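Local coordinates for protein major pollen allergen Jun a 1 (Juniperus ashei, PDB 1PXZ) that cleaves pectate by calcium-dependent elimination, with low activity, and is the major allergen of mountain cedar pollen, at residues D177-S182 against L201-T206; R232-L237 against G254-P259; V240-Y245 against P336-N341. One frame throughout, in Å; residues are numbered along the deposited sequence.

Overall arrangement
Contacts 1 and 2 lie within the right-handed parallel beta-helix of this polysaccharide lyase 1 family member, on one sheet of it. Their centres are about 9 Å apart, and they touch: the backbone pairs L201 with R232, and Y235 OH meets D205 O at 2.5 Å. Both border the probable catalytic centre. D177 of contact 1, a probable calcium ligand, has its side chain about 6 Å from that of R229, the predicted active-site residue, and the side chain of R232 in contact 2 is about 4 Å from it. Contact 3 packs the C-terminal helix 335-338 against the outside of the beta-helix, away from this site; its centre is about 22 Å from that of contact 2 and 25 Å from that of contact 1, across the chain's centre.

Contact 1 (D177-S182 against L201-T206); sequences DVTLGS and LGHDDT
Adjacent rungs of the parallel beta-helix meet here, strand 174-179 beside strand 198-201, where the strands end, beside the probable calcium site. V178 bridges L201, and immediately beyond it G202 N donates to V178 O at 2.8 Å, almost straight (167°) and nearly along the C=O axis. On the same face of the sheet V178 and L201 lie side by side, CG2 of the valine 3.7 Å from CD2 of the leucine, both buried. H203 then turns its side chain toward the 177-182 segment. Its CB packs 3.3 Å from T179 CG2, which chi1 of 63° sets anti to the carbonyl carbon while OG1 takes the crowded position and bonds to M155 O. CG of the ring still brushes that methyl, and ND1 comes within 3.0 Å of it, at the ring edge and very tight. The same ND1 donates to D177 OD2, a weak and bent bond; the carboxylate, crossing the histidine at about a right angle, is tilted 54° from the ring plane. D177 is a calcium ligand by similarity, so this histidine probably neighbours the metal's first shell. The next ring atom, CE1, also faces the carboxylate, 3.1 Å from D177 OD2.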
ATOM      1  N   ASP A 177      -1.859  -2.096   6.290  1.00  7.47           N
ATOM      2  CA  ASP A 177      -1.342  -1.869   7.649  1.00  8.60           C
ATOM      3  C   ASP A 177       0.163  -2.058   7.611  1.00 17.03           C
ATOM      4  O   ASP A 177       0.641  -3.117   7.194  1.00 16.59           O
ATOM      5  CB  ASP A 177      -2.053  -2.823   8.587  1.00 14.91           C
ATOM      6  CG  ASP A 177      -2.260  -2.444  10.026  1.00 36.25           C
ATOM      7  OD1 ASP A 177      -3.277  -1.798  10.365  1.00 55.23           O
ATOM      8  OD2 ASP A 177      -1.411  -2.800  10.877  1.00 40.33           O
ATOM      9  N   VAL A 178       0.936  -1.048   8.006  1.00 12.25           N
ATOM     10  CA  VAL A 178       2.399  -1.152   7.965  1.00 14.78           C
ATOM     11  C   VAL A 178       2.915  -0.913   9.370  1.00 17.29           C
ATOM     12  O   VAL A 178       2.639   0.141   9.946  1.00 13.65           O
ATOM     13  CB  VAL A 178       2.976  -0.144   6.971  1.00 18.99           C
ATOM     14  CG1 VAL A 178       4.503  -0.200   6.919  1.00 24.43           C
ATOM     15  CG2 VAL A 178       2.412  -0.385   5.577  1.00 20.83           C
ATOM     16  N   THR A 179       3.598  -1.865   9.978  1.00 14.87           N
ATOM     17  CA  THR A 179       4.000  -1.790  11.361  1.00 16.67           C
ATOM     18  C   THR A 179       5.352  -2.442  11.637  1.00 16.43           C
ATOM     19  O   THR A 179       5.928  -3.128  10.797  1.00 14.05           O
ATOM     20  CB  THR A 179       3.015  -2.540  12.294  1.00 32.49           C
ATOM     21  OG1 THR A 179       3.047  -3.930  11.929  1.00 33.84           O
ATOM     22  CG2 THR A 179       1.579  -2.092  12.135  1.00 51.47           C
ATOM     23  N   LEU A 180       5.802  -2.217  12.870  1.00 16.49           N
ATOM     24  CA  LEU A 180       6.946  -2.871  13.460  1.00 18.09           C
ATOM     25  C   LEU A 180       8.222  -2.764  12.647  1.00 16.01           C
ATOM     26  O   LEU A 180       8.772  -3.794  12.240  1.00 19.17           O
ATOM     27  CB  LEU A 180       6.679  -4.383  13.668  1.00 20.33           C
ATOM     28  CG  LEU A 180       7.738  -5.086  14.524  1.00 35.50           C
ATOM     29  CD1 LEU A 180       7.749  -4.481  15.924  1.00 38.22           C
ATOM     30  CD2 LEU A 180       7.521  -6.592  14.599  1.00 38.75           C
ATOM     31  N   GLY A 181       8.728  -1.557  12.417  1.00 16.94           N
ATOM     32  CA  GLY A 181      10.026  -1.477  11.773  1.00 17.82           C
ATOM     33  C   GLY A 181      10.023  -1.685  10.281  1.00 16.32           C
ATOM     34  O   GLY A 181      11.060  -1.894   9.654  1.00 27.49           O
ATOM     35  N   SER A 182       8.846  -1.625   9.658  1.00 12.79           N
ATOM     36  CA  SER A 182       8.808  -1.731   8.200  1.00 12.82           C
ATOM     37  C   SER A 182       9.336  -0.455   7.572  1.00 15.29           C
ATOM     38  O   SER A 182       9.111   0.633   8.105  1.00 16.44           O
ATOM     39  CB  SER A 182       7.378  -1.983   7.697  1.00  9.83           C
ATOM     40  OG  SER A 182       6.907  -3.215   8.249  1.00 15.50           O
ATOM     41  N   LEU A 201       0.198   3.675   8.900  1.00  8.71           N
ATOM     42  CA  LEU A 201       1.654   3.537   8.795  1.00  7.73           C
ATOM     43  C   LEU A 201       2.240   3.780  10.194  1.00 19.49           C
ATOM     44  O   LEU A 201       2.428   4.926  10.614  1.00 15.55           O
ATOM     45  CB  LEU A 201       2.222   4.499   7.769  1.00  9.96           C
ATOM     46  CG  LEU A 201       1.584   4.574   6.386  1.00 10.34           C
ATOM     47  CD1 LEU A 201       2.188   5.679   5.526  1.00 11.84           C
ATOM     48  CD2 LEU A 201       1.720   3.239   5.657  1.00 10.28           C
ATOM     49  N   GLY A 202       2.517   2.723  10.950  1.00 15.82           N
ATOM     50  CA  GLY A 202       2.940   2.789  12.347  1.00 15.65           C
ATOM     51  C   GLY A 202       1.737   2.539  13.253  1.00 21.82           C
ATOM     52  O   GLY A 202       0.768   3.303  13.208  1.00 20.15           O
ATOM     53  N   HIS A 203       1.765   1.499  14.067  1.00 22.72           N
ATOM     54  CA  HIS A 203       0.643   0.978  14.812  1.00 40.78           C
ATOM     55  C   HIS A 203       0.467   1.490  16.226  1.00 47.84           C
ATOM     56  O   HIS A 203      -0.678   1.681  16.663  1.00 74.25           O
ATOM     57  CB  HIS A 203       0.762  -0.560  14.935  1.00 55.85           C
ATOM     58  CG  HIS A 203      -0.581  -1.222  14.826  1.00 64.39           C
ATOM     59  ND1 HIS A 203      -1.034  -1.793  13.658  1.00 64.79           N
ATOM     60  CD2 HIS A 203      -1.568  -1.395  15.736  1.00 72.76           C
ATOM     61  CE1 HIS A 203      -2.243  -2.293  13.852  1.00 72.28           C
ATOM     62  NE2 HIS A 203      -2.593  -2.066  15.109  1.00 76.67           N
ATOM     63  N   ASP A 204       1.525   1.704  17.004  1.00 46.39           N
ATOM     64  CA  ASP A 204       1.234   2.209  18.354  1.00 66.56           C
ATOM     65  C   ASP A 204       2.084   3.436  18.693  1.00 68.66           C
ATOM     66  O   ASP A 204       3.139   3.650  18.094  1.00 50.97           O
ATOM     67  CB  ASP A 204       1.411   1.120  19.410  1.00 73.08           C
ATOM     68  CG  ASP A 204       2.319  -0.020  19.011  1.00 71.99           C
ATOM     69  OD1 ASP A 204       3.416   0.241  18.473  1.00 33.04           O
ATOM     70  OD2 ASP A 204       1.937  -1.186  19.246  1.00 87.95           O
ATOM     71  N   ASP A 205       1.604   4.224  19.655  1.00 67.20           N
ATOM     72  CA  ASP A 205       2.311   5.397  20.149  1.00 67.44           C
ATOM     73  C   ASP A 205       3.455   4.954  21.065  1.00 58.12           C
ATOM     74  O   ASP A 205       4.280   5.753  21.494  1.00 44.73           O
ATOM     75  CB  ASP A 205       1.407   6.364  20.904  1.00 74.05           C
ATOM     76  CG  ASP A 205       0.558   5.742  21.985  1.00 82.17           C
ATOM     77  OD1 ASP A 205       1.053   4.855  22.710  1.00 88.62           O
ATOM     78  OD2 ASP A 205      -0.619   6.152  22.108  1.00 95.78           O
ATOM     79  N   THR A 206       3.465   3.659  21.341  1.00 51.66           N
ATOM     80  CA  THR A 206       4.506   3.029  22.137  1.00 60.46           C
ATOM     81  C   THR A 206       5.727   2.679  21.301  1.00 61.61           C
ATOM     82  O   THR A 206       6.871   2.780  21.763  1.00 44.79           O
ATOM     83  CB  THR A 206       3.908   1.771  22.799  1.00 64.43           C
ATOM     84  OG1 THR A 206       4.165   0.617  21.996  1.00 87.84           O
ATOM     85  CG2 THR A 206       2.394   1.921  22.873  1.00 56.72           C
TER

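Contact 2 (R232-L237 against G254-P259); sequences RARYGL and GGSSNP
Backbone hydrogen bonds run in parallel register between strands 232-234 and 253-256: A233 N donates to G254 O on a lone pair, and A233 O receives S256 N at 3.0 Å nearly along its C=O axis. The strand directions diverge by 25°. Close approach leaves A233 O only 2.9 Å from G255 CA, where a side chain would clash. Past the strands the pairing loosens into a weak bond from Y235 N to S257 O, and a water donates to both Y235 O and N258 O. Among side-chain polar contacts, the extended R232 grips S256 OG end-on with NH1 (2.9 Å) and NH2 (3.1 Å), the oxygen lying near the guanidinium plane. Two like charges lie face to face, R234 NH2 being 3.1 Å above the R232 guanidinium plane, with R234 NH1 bonded to G202 O. A CH-pi contact sets S257 CB over the face of the Y235 ring, 3.7 Å from its centroid; the tyrosine OH bonds to D205 O. Apolar packing joins A233 CB to P259 CB at 3.8 Å, on the other face of the sheet from R232. Stacked rungs with arginines beside the probable calcium-binding aspartates are typical of the pectate lyase parallel beta-helix.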
ATOM      1  N   ARG A 232      -2.828   7.584   7.772  1.00 10.42           N
ATOM      2  CA  ARG A 232      -2.620   7.939   9.175  1.00 10.39           C
ATOM      3  C   ARG A 232      -1.224   7.406   9.541  1.00 11.67           C
ATOM      4  O   ARG A 232      -0.998   6.198   9.465  1.00 10.59           O
ATOM      5  CB  ARG A 232      -3.670   7.391  10.131  1.00 13.59           C
ATOM      6  CG  ARG A 232      -3.511   7.899  11.573  1.00 16.73           C
ATOM      7  CD  ARG A 232      -4.014   6.866  12.564  1.00 18.56           C
ATOM      8  NE  ARG A 232      -4.227   7.419  13.897  1.00 25.00           N
ATOM      9  CZ  ARG A 232      -3.262   7.665  14.779  1.00 33.57           C
ATOM     10  NH1 ARG A 232      -1.987   7.412  14.498  1.00 26.42           N
ATOM     11  NH2 ARG A 232      -3.542   8.171  15.975  1.00 23.12           N
ATOM     12  N   ALA A 233      -0.323   8.301   9.928  1.00  8.57           N
ATOM     13  CA  ALA A 233       1.062   7.942  10.220  1.00  3.93           C
ATOM     14  C   ALA A 233       1.483   8.187  11.666  1.00 10.54           C
ATOM     15  O   ALA A 233       0.935   9.063  12.331  1.00 11.25           O
ATOM     16  CB  ALA A 233       1.946   8.788   9.305  1.00  8.56           C
ATOM     17  N   ARG A 234       2.468   7.452  12.158  1.00 10.12           N
ATOM     18  CA  ARG A 234       3.106   7.675  13.449  1.00 10.99           C
ATOM     19  C   ARG A 234       4.633   7.597  13.341  1.00 14.27           C
ATOM     20  O   ARG A 234       5.105   6.706  12.632  1.00 11.95           O
ATOM     21  CB  ARG A 234       2.738   6.622  14.479  1.00 17.17           C
ATOM     22  CG  ARG A 234       1.321   6.551  14.980  1.00 27.35           C
ATOM     23  CD  ARG A 234       1.232   5.537  16.129  1.00 27.56           C
ATOM     24  NE  ARG A 234      -0.101   5.575  16.714  1.00 30.47           N
ATOM     25  CZ  ARG A 234      -1.177   4.949  16.264  1.00 32.81           C
ATOM     26  NH1 ARG A 234      -1.139   4.185  15.185  1.00 27.16           N
ATOM     27  NH2 ARG A 234      -2.327   5.089  16.916  1.00 30.49           N
ATOM     28  N   TYR A 235       5.361   8.457  14.038  1.00 12.71           N
ATOM     29  CA  TYR A 235       6.809   8.386  14.194  1.00  9.78           C
ATOM     30  C   TYR A 235       7.654   8.559  12.954  1.00 20.14           C
ATOM     31  O   TYR A 235       8.654   9.293  12.963  1.00 19.98           O
ATOM     32  CB  TYR A 235       7.168   6.990  14.772  1.00 14.51           C
ATOM     33  CG  TYR A 235       6.837   6.949  16.249  1.00 19.68           C
ATOM     34  CD1 TYR A 235       7.465   7.875  17.075  1.00 29.61           C
ATOM     35  CD2 TYR A 235       5.941   6.056  16.806  1.00 23.25           C
ATOM     36  CE1 TYR A 235       7.212   7.906  18.429  1.00 31.38           C
ATOM     37  CE2 TYR A 235       5.681   6.080  18.174  1.00 28.63           C
ATOM     38  CZ  TYR A 235       6.320   7.007  18.972  1.00 29.27           C
ATOM     39  OH  TYR A 235       6.098   7.068  20.330  1.00 32.29           O
ATOM     40  N   GLY A 236       7.391   7.888  11.832  1.00 14.98           N
ATOM     41  CA  GLY A 236       8.367   7.958  10.746  1.00 10.66           C
ATOM     42  C   GLY A 236       8.130   9.050   9.733  1.00 14.64           C
ATOM     43  O   GLY A 236       7.624  10.134  10.017  1.00 14.22           O
ATOM     44  N   LEU A 237       8.481   8.779   8.483  1.00  7.22           N
ATOM     45  CA  LEU A 237       8.423   9.763   7.409  1.00  7.29           C
ATOM     46  C   LEU A 237       7.548   9.263   6.278  1.00 13.34           C
ATOM     47  O   LEU A 237       7.774   8.133   5.821  1.00 11.43           O
ATOM     48  CB  LEU A 237       9.848   9.969   6.875  1.00 13.85           C
ATOM     49  CG  LEU A 237      10.112  10.727   5.587  1.00 18.97           C
ATOM     50  CD1 LEU A 237       9.636  12.163   5.704  1.00 23.01           C
ATOM     51  CD2 LEU A 237      11.602  10.698   5.258  1.00 22.47           C
ATOM     52  N   GLY A 254      -3.496  12.208   8.416  1.00 12.65           N
ATOM     53  CA  GLY A 254      -3.422  12.551   9.852  1.00 11.80           C
ATOM     54  C   GLY A 254      -2.346  11.726  10.527  1.00  9.27           C
ATOM     55  O   GLY A 254      -1.602  10.980   9.878  1.00 11.74           O
ATOM     56  N   GLY A 255      -2.269  11.825  11.852  1.00  8.99           N
ATOM     57  CA  GLY A 255      -1.182  11.073  12.487  1.00 11.35           C
ATOM     58  C   GLY A 255      -0.990  11.510  13.927  1.00 17.22           C
ATOM     59  O   GLY A 255      -1.623  12.462  14.406  1.00 11.35           O
ATOM     60  N   SER A 256      -0.080  10.797  14.590  1.00 13.54           N
ATOM     61  CA  SER A 256       0.209  11.038  16.004  1.00 11.76           C
ATOM     62  C   SER A 256       1.669  10.706  16.270  1.00 15.84           C
ATOM     63  O   SER A 256       2.327  10.114  15.407  1.00 12.48           O
ATOM     64  CB  SER A 256      -0.697  10.207  16.910  1.00 17.56           C
ATOM     65  OG  SER A 256      -0.563   8.818  16.658  1.00 13.64           O
ATOM     66  N   SER A 257       2.160  11.116  17.446  1.00 13.79           N
ATOM     67  CA  SER A 257       3.559  10.839  17.769  1.00 14.21           C
ATOM     68  C   SER A 257       4.502  11.350  16.682  1.00 12.65           C
ATOM     69  O   SER A 257       5.389  10.640  16.210  1.00 14.07           O
ATOM     70  CB  SER A 257       3.744   9.345  18.025  1.00 12.22           C
ATOM     71  OG  SER A 257       2.907   8.912  19.101  1.00 16.89           O
ATOM     72  N   ASN A 258       4.327  12.607  16.302  1.00 13.65           N
ATOM     73  CA  ASN A 258       5.308  13.338  15.513  1.00 13.45           C
ATOM     74  C   ASN A 258       5.757  12.610  14.264  1.00 14.02           C
ATOM     75  O   ASN A 258       6.952  12.358  14.092  1.00 11.92           O
ATOM     76  CB  ASN A 258       6.547  13.618  16.384  1.00 17.51           C
ATOM     77  CG  ASN A 258       7.628  14.479  15.781  1.00 15.58           C
ATOM     78  OD1 ASN A 258       8.802  14.386  16.176  1.00 33.91           O
ATOM     79  ND2 ASN A 258       7.348  15.336  14.829  1.00 11.16           N
ATOM     80  N   PRO A 259       4.856  12.282  13.355  1.00 13.69           N
ATOM     81  CA  PRO A 259       5.333  11.810  12.046  1.00 12.07           C
ATOM     82  C   PRO A 259       5.737  13.038  11.236  1.00 13.23           C
ATOM     83  O   PRO A 259       5.250  14.155  11.478  1.00 10.88           O
ATOM     84  CB  PRO A 259       4.077  11.137  11.465  1.00 10.38           C
ATOM     85  CG  PRO A 259       2.984  12.026  11.979  1.00 13.68           C
ATOM     86  CD  PRO A 259       3.394  12.358  13.404  1.00 14.46           C
TER
HETATM   87  O   HOH W   1       9.063  10.832  15.428  1.00 21.65           O

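Contact 3 (V240-Y245 against P336-N341); sequences VANNNY and PQLTKN
T339 forms the snug part of this contact, set where the chain leaves helix 335-338 and turned toward the 240-245 bend. Its chi1 of 55° puts OG1 in the crowded position between the backbone N and carbonyl carbon, and the oxygen sits 3.3 Å from N244 CB, meeting that side chain at about a right angle; the hydroxyl's polar partner is A335 O, one helical turn back. The methyl CG2, anti to the carbonyl carbon, points at the other end of the bend and rests 3.5 Å from N242 O, so the two branches of one threonine span the turn. Beside it L338 reaches over toward the side chain of N242, and N242 CG lies 3.5 Å from L338 CD1, the two side chains crossing obliquely. N242 adopts left-handed backbone angles, the tight corner that lets strand 237-241 pass into strand 244-245. This corner is one of the bends between the sheets of the right-handed parallel beta-helix, and the C-terminal helix packs against its outer side; inside the coil Y245 stacks on F222, a neighbour in the adjacent rung. The looser side lies toward exposed P336. There N244, with CG anti to the backbone N (chi1 -164°), crosses the proline ring at about a right angle, and its OD1 comes no nearer than 3.8 Å to P336 CG. The amide is held from the neighbouring rung, ND2 bonding to Q221 OE1. Q337 and K340 direct their side chains away from the 240-245 bend, on the exposed side of the segment.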
ATOM      1  N   VAL A 240       3.766  11.965   0.581  1.00  6.43           N
ATOM      2  CA  VAL A 240       2.448  11.783  -0.053  1.00  5.63           C
ATOM      3  C   VAL A 240       2.390  12.617  -1.318  1.00 12.05           C
ATOM      4  O   VAL A 240       2.215  13.833  -1.220  1.00 11.58           O
ATOM      5  CB  VAL A 240       1.314  12.155   0.912  1.00  5.82           C
ATOM      6  CG1 VAL A 240      -0.064  11.874   0.301  1.00 10.37           C
ATOM      7  CG2 VAL A 240       1.414  11.380   2.224  1.00  6.83           C
ATOM      8  N   ALA A 241       2.554  11.997  -2.499  1.00  6.22           N
ATOM      9  CA  ALA A 241       2.780  12.770  -3.712  1.00  5.97           C
ATOM     10  C   ALA A 241       1.869  12.452  -4.888  1.00  9.51           C
ATOM     11  O   ALA A 241       1.745  11.275  -5.247  1.00  8.79           O
ATOM     12  CB  ALA A 241       4.227  12.511  -4.172  1.00  8.68           C
ATOM     13  N   ASN A 242       1.262  13.439  -5.530  1.00  7.43           N
ATOM     14  CA  ASN A 242       0.462  13.275  -6.738  1.00  5.64           C
ATOM     15  C   ASN A 242      -0.619  12.195  -6.589  1.00  9.07           C
ATOM     16  O   ASN A 242      -0.838  11.370  -7.481  1.00  8.89           O
ATOM     17  CB  ASN A 242       1.366  12.962  -7.918  1.00  7.83           C
ATOM     18  CG  ASN A 242       1.969  14.232  -8.496  1.00 16.22           C
ATOM     19  OD1 ASN A 242       1.522  15.365  -8.278  1.00 15.52           O
ATOM     20  ND2 ASN A 242       3.008  14.009  -9.267  1.00  6.48           N
ATOM     21  N   ASN A 243      -1.303  12.246  -5.442  1.00  7.68           N
ATOM     22  CA  ASN A 243      -2.493  11.412  -5.267  1.00  8.77           C
ATOM     23  C   ASN A 243      -3.760  12.235  -5.488  1.00 12.22           C
ATOM     24  O   ASN A 243      -3.706  13.452  -5.341  1.00 10.20           O
ATOM     25  CB  ASN A 243      -2.538  10.833  -3.859  1.00  9.29           C
ATOM     26  CG  ASN A 243      -1.250  10.176  -3.404  1.00 13.70           C
ATOM     27  OD1 ASN A 243      -0.382  10.756  -2.743  1.00 11.75           O
ATOM     28  ND2 ASN A 243      -1.155   8.902  -3.764  1.00  4.50           N
ATOM     29  N   ASN A 244      -4.879  11.595  -5.802  1.00  4.83           N
ATOM     30  CA  ASN A 244      -6.149  12.290  -6.051  1.00  4.94           C
ATOM     31  C   ASN A 244      -7.168  11.928  -4.992  1.00  9.04           C
ATOM     32  O   ASN A 244      -7.434  10.736  -4.766  1.00 11.38           O
ATOM     33  CB  ASN A 244      -6.636  11.902  -7.449  1.00  7.49           C
ATOM     34  CG  ASN A 244      -7.706  12.802  -8.017  1.00 13.44           C
ATOM     35  OD1 ASN A 244      -7.746  14.000  -7.731  1.00 15.42           O
ATOM     36  ND2 ASN A 244      -8.602  12.260  -8.834  1.00 14.56           N
ATOM     37  N   TYR A 245      -7.761  12.898  -4.294  1.00  4.47           N
ATOM     38  CA  TYR A 245      -8.654  12.597  -3.194  1.00  4.99           C
ATOM     39  C   TYR A 245     -10.087  13.062  -3.501  1.00 11.55           C
ATOM     40  O   TYR A 245     -10.297  14.254  -3.715  1.00  9.66           O
ATOM     41  CB  TYR A 245      -8.216  13.257  -1.881  1.00  9.06           C
ATOM     42  CG  TYR A 245      -6.936  12.778  -1.239  1.00  5.88           C
ATOM     43  CD1 TYR A 245      -5.714  13.197  -1.798  1.00  7.62           C
ATOM     44  CD2 TYR A 245      -6.911  11.955  -0.127  1.00  5.85           C
ATOM     45  CE1 TYR A 245      -4.528  12.777  -1.228  1.00  5.16           C
ATOM     46  CE2 TYR A 245      -5.721  11.529   0.461  1.00  6.02           C
ATOM     47  CZ  TYR A 245      -4.538  11.961  -0.124  1.00  9.94           C
ATOM     48  OH  TYR A 245      -3.329  11.559   0.414  1.00  7.89           O
ATOM     49  N   PRO A 336      -5.350  14.459 -11.004  1.00 14.70           N
ATOM     50  CA  PRO A 336      -6.370  13.649 -11.690  1.00 12.32           C
ATOM     51  C   PRO A 336      -5.826  12.968 -12.930  1.00  9.90           C
ATOM     52  O   PRO A 336      -6.132  11.792 -13.186  1.00 16.91           O
ATOM     53  CB  PRO A 336      -7.449  14.678 -12.061  1.00 15.20           C
ATOM     54  CG  PRO A 336      -7.297  15.757 -11.029  1.00 13.56           C
ATOM     55  CD  PRO A 336      -5.821  15.831 -10.756  1.00 15.07           C
ATOM     56  N   GLN A 337      -5.021  13.647 -13.737  1.00 12.66           N
ATOM     57  CA  GLN A 337      -4.492  12.982 -14.933  1.00 18.80           C
ATOM     58  C   GLN A 337      -3.493  11.877 -14.589  1.00 15.50           C
ATOM     59  O   GLN A 337      -3.451  10.838 -15.259  1.00 13.40           O
ATOM     60  CB  GLN A 337      -3.798  13.985 -15.862  1.00 23.78           C
ATOM     61  CG  GLN A 337      -4.705  14.617 -16.901  1.00 47.68           C
ATOM     62  CD  GLN A 337      -5.530  13.603 -17.672  1.00 63.56           C
ATOM     63  OE1 GLN A 337      -5.079  13.077 -18.690  1.00 76.92           O
ATOM     64  NE2 GLN A 337      -6.736  13.329 -17.183  1.00 76.16           N
ATOM     65  N   LEU A 338      -2.697  12.135 -13.555  1.00 12.03           N
ATOM     66  CA  LEU A 338      -1.618  11.200 -13.201  1.00 12.67           C
ATOM     67  C   LEU A 338      -2.168   9.934 -12.560  1.00 10.45           C
ATOM     68  O   LEU A 338      -1.447   8.933 -12.481  1.00 13.70           O
ATOM     69  CB  LEU A 338      -0.606  11.858 -12.244  1.00 10.41           C
ATOM     70  CG  LEU A 338       0.210  12.998 -12.855  1.00 12.13           C
ATOM     71  CD1 LEU A 338       0.940  13.787 -11.776  1.00 15.02           C
ATOM     72  CD2 LEU A 338       1.202  12.493 -13.891  1.00 13.28           C
ATOM     73  N   THR A 339      -3.423   9.995 -12.104  1.00  9.08           N
ATOM     74  CA  THR A 339      -4.033   8.876 -11.400  1.00 11.17           C
ATOM     75  C   THR A 339      -5.165   8.258 -12.219  1.00 12.70           C
ATOM     76  O   THR A 339      -5.929   7.458 -11.666  1.00  9.86           O
ATOM     77  CB  THR A 339      -4.604   9.269 -10.029  1.00 12.39           C
ATOM     78  OG1 THR A 339      -5.534  10.359 -10.176  1.00 14.01           O
ATOM     79  CG2 THR A 339      -3.537   9.794  -9.066  1.00  9.20           C
ATOM     80  N   LYS A 340      -5.279   8.622 -13.497  1.00 12.44           N
ATOM     81  CA  LYS A 340      -6.426   8.146 -14.280  1.00 16.19           C
ATOM     82  C   LYS A 340      -6.426   6.629 -14.398  1.00 17.68           C
ATOM     83  O   LYS A 340      -7.503   6.042 -14.524  1.00 16.42           O
ATOM     84  CB  LYS A 340      -6.405   8.768 -15.676  1.00 19.60           C
ATOM     85  CG  LYS A 340      -5.065   8.543 -16.364  1.00 25.81           C
ATOM     86  CD  LYS A 340      -5.003   9.353 -17.655  1.00 43.75           C
ATOM     87  CE  LYS A 340      -5.220   8.475 -18.874  1.00 50.56           C
ATOM     88  NZ  LYS A 340      -3.972   8.300 -19.675  1.00 76.75           N
ATOM     89  N   ASN A 341      -5.238   6.014 -14.343  1.00 10.18           N
ATOM     90  CA  ASN A 341      -5.218   4.544 -14.444  1.00 12.80           C
ATOM     91  C   ASN A 341      -5.043   3.837 -13.113  1.00 14.68           C
ATOM     92  O   ASN A 341      -4.673   2.648 -13.029  1.00  8.35           O
ATOM     93  CB  ASN A 341      -4.097   4.155 -15.419  1.00 16.36           C
ATOM     94  CG  ASN A 341      -4.444   4.537 -16.852  1.00 22.48           C
ATOM     95  OD1 ASN A 341      -5.611   4.525 -17.254  1.00 20.64           O
ATOM     96  ND2 ASN A 341      -3.433   4.874 -17.641  1.00 19.87           N
TER